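Local coordinates for protein putative ring-cleaving dioxygenase mhqO (Bacillus subtilis subsp. subtilis, PDB 3OAJ) that probably cleaves aromatic rings as an iron-dependent extradiol-type dioxygenase, and so may contribute to the degradation and detoxification of aromatic compounds, at residues H18-T23 and P306-E311; G28-R33 and A93-R98. All blocks are in the same frame, centred on the assembly; numbering follows the deposited sequence.

Contact 1: H18-T23 and P306-E311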
loop_
_atom_site.group_PDB
_atom_site.type_symbol
_atom_site.label_atom_id
_atom_site.label_comp_id
_atom_site.label_asym_id
_atom_site.label_seq_id
_atom_site.Cartn_x
_atom_site.Cartn_y
_atom_site.Cartn_z
ATOM N N HIS A 18 12.059 -4.970 -11.683
ATOM C CA HIS A 18 11.716 -4.437 -13.002
ATOM C C HIS A 18 10.262 -3.958 -13.105
ATOM O O HIS A 18 9.349 -4.708 -12.741
ATOM C CB HIS A 18 11.951 -5.533 -14.049
ATOM C CG HIS A 18 12.057 -5.029 -15.456
ATOM N ND1 HIS A 18 10.993 -4.467 -16.133
ATOM C CD2 HIS A 18 13.094 -5.037 -16.327
ATOM C CE1 HIS A 18 11.375 -4.132 -17.353
ATOM N NE2 HIS A 18 12.644 -4.473 -17.498
ATOM N N PRO A 19 10.041 -2.740 -13.660
ATOM C CA PRO A 19 8.665 -2.246 -13.810
ATOM C C PRO A 19 7.729 -3.116 -14.644
ATOM O O PRO A 19 6.536 -3.141 -14.357
ATOM C CB PRO A 19 8.840 -0.850 -14.432
ATOM C CG PRO A 19 10.192 -0.877 -15.065
ATOM C CD PRO A 19 11.030 -1.785 -14.210
ATOM N N GLN A 20 8.232 -3.816 -15.665
ATOM C CA GLN A 20 7.357 -4.684 -16.444
ATOM C C GLN A 20 6.886 -5.892 -15.630
ATOM O O GLN A 20 5.721 -6.283 -15.710
ATOM C CB GLN A 20 8.003 -5.136 -17.763
ATOM C CG GLN A 20 7.046 -5.919 -18.667
ATOM C CD GLN A 20 5.897 -5.060 -19.184
ATOM O OE1 GLN A 20 6.084 -4.256 -20.090
ATOM N NE2 GLN A 20 4.717 -5.214 -18.597
ATOM N N GLU A 21 7.801 -6.474 -14.856
ATOM C CA GLU A 21 7.465 -7.593 -13.971
ATOM C C GLU A 21 6.464 -7.170 -12.892
ATOM O O GLU A 21 5.467 -7.859 -12.635
ATOM C CB GLU A 21 8.740 -8.146 -13.330
ATOM C CG GLU A 21 9.688 -8.786 -14.318
ATOM C CD GLU A 21 11.010 -9.199 -13.687
ATOM O OE1 GLU A 21 11.134 -9.157 -12.436
ATOM O OE2 GLU A 21 11.922 -9.585 -14.460
ATOM N N ASN A 22 6.722 -6.015 -12.288
ATOM C CA ASN A 22 5.817 -5.425 -11.304
ATOM C C ASN A 22 4.426 -5.235 -11.906
ATOM O O ASN A 22 3.425 -5.683 -11.346
ATOM C CB ASN A 22 6.422 -4.092 -10.845
ATOM C CG ASN A 22 5.538 -3.325 -9.875
ATOM O OD1 ASN A 22 5.163 -2.189 -10.147
ATOM N ND2 ASN A 22 5.241 -3.919 -8.735
ATOM N N THR A 23 4.364 -4.623 -13.082
ATOM C CA THR A 23 3.084 -4.348 -13.716
ATOM C C THR A 23 2.357 -5.629 -14.134
ATOM O O THR A 23 1.126 -5.731 -13.978
ATOM C CB THR A 23 3.281 -3.385 -14.928
ATOM O OG1 THR A 23 3.852 -2.159 -14.454
ATOM C CG2 THR A 23 1.967 -3.106 -15.646
ATOM N N PRO A 306 11.132 1.120 -20.817
ATOM C CA PRO A 306 9.772 1.047 -21.316
ATOM C C PRO A 306 9.035 -0.149 -20.720
ATOM O O PRO A 306 9.643 -1.184 -20.397
ATOM C CB PRO A 306 9.962 0.878 -22.830
ATOM C CG PRO A 306 11.282 0.213 -22.959
ATOM C CD PRO A 306 12.121 0.802 -21.864
ATOM N N PHE A 307 7.726 -0.004 -20.576
ATOM C CA PHE A 307 6.883 -1.094 -20.123
ATOM C C PHE A 307 5.455 -0.819 -20.554
ATOM O O PHE A 307 5.096 0.325 -20.833
ATOM C CB PHE A 307 6.996 -1.310 -18.591
ATOM C CG PHE A 307 6.276 -0.274 -17.766
ATOM C CD1 PHE A 307 4.980 -0.503 -17.325
ATOM C CD2 PHE A 307 6.904 0.917 -17.412
ATOM C CE1 PHE A 307 4.305 0.448 -16.557
ATOM C CE2 PHE A 307 6.235 1.872 -16.648
ATOM C CZ PHE A 307 4.936 1.644 -16.235
ATOM N N GLU A 308 4.644 -1.867 -20.629
ATOM C CA GLU A 308 3.241 -1.684 -20.959
ATOM C C GLU A 308 2.321 -2.439 -20.015
ATOM O O GLU A 308 2.663 -3.515 -19.511
ATOM C CB GLU A 308 2.955 -2.006 -22.436
ATOM C CG GLU A 308 2.840 -3.483 -22.794
ATOM C CD GLU A 308 2.242 -3.721 -24.185
ATOM O OE1 GLU A 308 1.989 -4.895 -24.532
ATOM O OE2 GLU A 308 2.014 -2.739 -24.929
ATOM N N VAL A 309 1.161 -1.849 -19.760
ATOM C CA VAL A 309 0.117 -2.523 -19.016
ATOM C C VAL A 309 -0.527 -3.457 -20.022
ATOM O O VAL A 309 -1.051 -3.008 -21.046
ATOM C CB VAL A 309 -0.907 -1.512 -18.471
ATOM C CG1 VAL A 309 -2.114 -2.217 -17.843
ATOM C CG2 VAL A 309 -0.235 -0.576 -17.460
ATOM N N ARG A 310 -0.464 -4.759 -19.749
ATOM C CA ARG A 310 -0.963 -5.749 -20.705
ATOM C C ARG A 310 -1.725 -6.877 -20.032
ATOM O O ARG A 310 -1.404 -7.294 -18.918
ATOM C CB ARG A 310 0.184 -6.313 -21.557
ATOM C CG ARG A 310 1.355 -6.864 -20.753
ATOM C CD ARG A 310 2.542 -7.196 -21.617
ATOM N NE ARG A 310 3.620 -7.736 -20.791
ATOM C CZ ARG A 310 4.823 -8.090 -21.230
ATOM N NH1 ARG A 310 5.145 -7.973 -22.516
ATOM N NH2 ARG A 310 5.714 -8.569 -20.379
ATOM N N GLU A 311 -2.753 -7.356 -20.718
ATOM C CA GLU A 311 -3.461 -8.537 -20.264
ATOM C C GLU A 311 -2.602 -9.763 -20.542
ATOM O O GLU A 311 -1.952 -9.865 -21.585
ATOM C CB GLU A 311 -4.840 -8.643 -20.926
ATOM C CG GLU A 311 -5.830 -7.584 -20.440
ATOM C CD GLU A 311 -7.203 -7.697 -21.083
ATOM O OE1 GLU A 311 -7.319 -8.367 -22.136
ATOM O OE2 GLU A 311 -8.168 -7.105 -20.545
#

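Contact 2: G28-R33 and A93-R98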
loop_
_atom_site.group_PDB
_atom_site.type_symbol
_atom_site.label_atom_id
_atom_site.label_comp_id
_atom_site.label_asym_id
_atom_site.label_seq_id
_atom_site.Cartn_x
_atom_site.Cartn_y
_atom_site.Cartn_z
ATOM N N GLY A 28 -1.634 -7.382 -14.478
ATOM C CA GLY A 28 -1.894 -8.638 -15.189
ATOM C C GLY A 28 -2.562 -9.721 -14.354
ATOM O O GLY A 28 -3.560 -10.319 -14.768
ATOM N N VAL A 29 -2.012 -9.990 -13.178
ATOM C CA VAL A 29 -2.557 -11.054 -12.325
ATOM C C VAL A 29 -3.644 -10.513 -11.382
ATOM O O VAL A 29 -4.762 -11.043 -11.347
ATOM C CB VAL A 29 -1.419 -11.773 -11.553
ATOM C CG1 VAL A 29 -1.983 -12.830 -10.604
ATOM C CG2 VAL A 29 -0.454 -12.428 -12.551
ATOM N N LEU A 30 -3.337 -9.437 -10.660
ATOM C CA LEU A 30 -4.248 -8.939 -9.632
ATOM C C LEU A 30 -5.336 -8.022 -10.181
ATOM O O LEU A 30 -6.295 -7.716 -9.468
ATOM C CB LEU A 30 -3.496 -8.273 -8.467
ATOM C CG LEU A 30 -2.547 -9.196 -7.689
ATOM C CD1 LEU A 30 -2.034 -8.475 -6.472
ATOM C CD2 LEU A 30 -3.236 -10.484 -7.276
ATOM N N GLY A 31 -5.183 -7.581 -11.430
ATOM C CA GLY A 31 -6.217 -6.795 -12.087
ATOM C C GLY A 31 -6.340 -5.354 -11.630
ATOM O O GLY A 31 -7.330 -4.705 -11.967
ATOM N N LEU A 32 -5.363 -4.853 -10.877
ATOM C CA LEU A 32 -5.408 -3.462 -10.405
ATOM C C LEU A 32 -5.115 -2.511 -11.548
ATOM O O LEU A 32 -4.432 -2.868 -12.521
ATOM C CB LEU A 32 -4.428 -3.225 -9.249
ATOM C CG LEU A 32 -4.556 -4.114 -8.006
ATOM C CD1 LEU A 32 -3.576 -3.660 -6.940
ATOM C CD2 LEU A 32 -5.984 -4.137 -7.477
ATOM N N ARG A 33 -5.658 -1.303 -11.439
ATOM C CA ARG A 33 -5.451 -0.279 -12.442
ATOM C C ARG A 33 -4.185 0.480 -12.116
ATOM O O ARG A 33 -3.982 0.862 -10.968
ATOM C CB ARG A 33 -6.637 0.677 -12.454
ATOM C CG ARG A 33 -6.431 1.845 -13.398
ATOM C CD ARG A 33 -7.620 2.770 -13.493
ATOM N NE ARG A 33 -7.369 3.771 -14.531
ATOM C CZ ARG A 33 -8.224 4.730 -14.878
ATOM N NH1 ARG A 33 -9.400 4.840 -14.264
ATOM N NH2 ARG A 33 -7.896 5.581 -15.855
ATOM N N ALA A 93 -12.191 -18.688 -4.314
ATOM C CA ALA A 93 -11.889 -19.699 -5.335
ATOM C C ALA A 93 -11.474 -19.105 -6.667
ATOM O O ALA A 93 -10.708 -19.732 -7.405
ATOM C CB ALA A 93 -13.062 -20.665 -5.528
ATOM N N PHE A 94 -12.000 -17.932 -6.997
ATOM C CA PHE A 94 -11.583 -17.276 -8.228
ATOM C C PHE A 94 -10.081 -17.020 -8.134
ATOM O O PHE A 94 -9.343 -17.325 -9.067
ATOM C CB PHE A 94 -12.331 -15.961 -8.457
ATOM C CG PHE A 94 -11.768 -15.156 -9.595
ATOM C CD1 PHE A 94 -12.170 -15.410 -10.901
ATOM C CD2 PHE A 94 -10.805 -14.167 -9.376
ATOM C CE1 PHE A 94 -11.657 -14.686 -11.964
ATOM C CE2 PHE A 94 -10.278 -13.442 -10.456
ATOM C CZ PHE A 94 -10.698 -13.704 -11.750
ATOM N N TRP A 95 -9.652 -16.470 -6.998
ATOM C CA TRP A 95 -8.255 -16.103 -6.799
ATOM C C TRP A 95 -7.330 -17.290 -6.668
ATOM O O TRP A 95 -6.222 -17.274 -7.222
ATOM C CB TRP A 95 -8.152 -15.137 -5.617
ATOM C CG TRP A 95 -8.748 -13.842 -6.033
ATOM C CD1 TRP A 95 -9.993 -13.348 -5.709
ATOM C CD2 TRP A 95 -8.174 -12.904 -6.952
ATOM N NE1 TRP A 95 -10.206 -12.157 -6.352
ATOM C CE2 TRP A 95 -9.119 -11.865 -7.134
ATOM C CE3 TRP A 95 -6.959 -12.853 -7.663
ATOM C CZ2 TRP A 95 -8.873 -10.763 -7.973
ATOM C CZ3 TRP A 95 -6.721 -11.769 -8.499
ATOM C CH2 TRP A 95 -7.666 -10.733 -8.635
ATOM N N GLU A 96 -7.791 -18.333 -5.978
ATOM C CA GLU A 96 -6.984 -19.537 -5.845
ATOM C C GLU A 96 -6.734 -20.169 -7.211
ATOM O O GLU A 96 -5.581 -20.483 -7.545
ATOM C CB GLU A 96 -7.629 -20.520 -4.871
ATOM C CG GLU A 96 -7.529 -20.042 -3.431
ATOM C CD GLU A 96 -8.364 -20.826 -2.439
ATOM O OE1 GLU A 96 -9.349 -21.481 -2.830
ATOM O OE2 GLU A 96 -8.047 -20.738 -1.240
ATOM N N LYS A 97 -7.799 -20.331 -8.005
ATOM C CA LYS A 97 -7.653 -20.939 -9.344
ATOM C C LYS A 97 -6.813 -20.040 -10.270
ATOM O O LYS A 97 -6.018 -20.534 -11.080
ATOM C CB LYS A 97 -9.008 -21.287 -9.988
ATOM C CG LYS A 97 -9.829 -22.332 -9.248
ATOM C CD LYS A 97 -9.168 -23.679 -9.148
ATOM C CE LYS A 97 -10.163 -24.697 -8.587
ATOM N NZ LYS A 97 -9.716 -26.082 -8.845
ATOM N N ARG A 98 -6.971 -18.727 -10.133
ATOM C CA ARG A 98 -6.196 -17.782 -10.927
ATOM C C ARG A 98 -4.711 -17.836 -10.569
ATOM O O ARG A 98 -3.859 -17.869 -11.461
ATOM C CB ARG A 98 -6.767 -16.374 -10.793
ATOM C CG ARG A 98 -6.033 -15.317 -11.614
ATOM C CD ARG A 98 -6.817 -13.988 -11.616
ATOM N NE ARG A 98 -6.231 -13.018 -12.534
ATOM C CZ ARG A 98 -6.456 -12.988 -13.844
ATOM N NH1 ARG A 98 -7.272 -13.886 -14.410
ATOM N NH2 ARG A 98 -5.861 -12.055 -14.586
#

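Contact 1: H18-T23 and P306-E311
The side-chain amide of Gln-20 pairs with the backbone of Glu-308 much as a neighbouring strand would, and so ties the C-terminal tail to the first turn of helix 19-29 in a vicinal oxygen chelate (VOC) domain. Two hydrogen bonds carry this pairing. Glu-308 N donates to Gln-20 OE1 at 2.8 Å, tilted somewhat from the carbonyl plane, while Gln-20 NE2 returns a nearly straight bond of 2.8 Å to Glu-308 O, lying in the plane of both groups. With both ends of the amide engaged, its rotation is fixed. The bend at chi2 (66°) helps turn the amide of Gln-20 toward the tail.

A flat-on contact adds to these bonds: the guanidinium of Arg-310 lies over the Gln-20 side chain with Gln-20 CD above one face near the rim, the two planes 32° apart, and Arg-310 NH2 goes on to a salt bridge with Asp-24, one helical turn after Gln-20.

Apolar packing centres on Phe-307. Pro-19 CB sits over one face of the ring, 4.0 Å from Phe-307 CD2, and Tyr-47 meets the ring edge-to-face. Thr-23 OG1 lies obliquely to the ring, 3.4 Å from Phe-307 CE1. Beyond it, Thr-23 CG2 touches Val-309 CG2 at 3.8 Å.

Within the helix start, His-18 is the N-cap: its ND1 accepts from Gln-20 N in the plane of the imidazole. Thr-23 OG1 donates to Pro-19 O, which Thr-23 N reaches from the opposite face of the carbonyl plane.

Contact 2: G28-R33 and A93-R98
Where helix 19-29 runs out, the backbone carbonyls of Gly-28 and Val-29 point toward helix 92-101, and the chain then turns through Gly-31, whose positive phi of 75° marks its departure from helical geometry. Arg-98 takes up both carbonyls. Its side chain runs extended from CG to NE, with CG opposite the backbone N about the first bond (chi1 -179°), which carries the guanidinium across to the helix end. Arg-98 NE donates to Val-29 O at 2.7 Å in a nearly straight bond that uses a lone pair and lies close to the guanidinium plane. The second bond, from Arg-98 NH2 to Gly-28 O at 2.9 Å, is more bent, and the oxygen is tilted 15° from that plane.

Trp-95, one helical turn earlier, brings the six-membered end of its indole to the same segment. Val-29 O lies at the ring edge, 3.5 Å from Trp-95 CZ3, and Leu-30 O comes to 3.4 Å from Trp-95 CH2. Leu-30 CD2 adds an apolar touch on Trp-95 CZ3 at 3.9 Å, the two side chains crossing at about a right angle. Elsewhere on the indole, Trp-95 NE1 is hydrogen-bonded to Val-149 O.

Both carbonyls gripped by Arg-98 belong to the C-terminal end of a helix, so its buried positive charge is probably favoured by the negative end of the helix dipole.

How the contacts relate
Contacts 1 and 2 illustrate how one helix can be secured at both ends by distant parts of a chain. Helix 19-29 supplies a segment to each: contact 1 holds its start against the tail that follows helix 297-303, and contact 2 joins its end to helix 92-101. Their centres lie about 16 Å apart, and a probable hydrogen bond from Gly-28 N to Thr-23 O, 3.3 Å, connects them directly along the helix. In sequence, both segments of contact 2 fall between those of contact 1. Both segments of contact 2 belong to the first VOC region, whereas contact 1 brings the C-terminal tail back onto it; both lie away from the metal site.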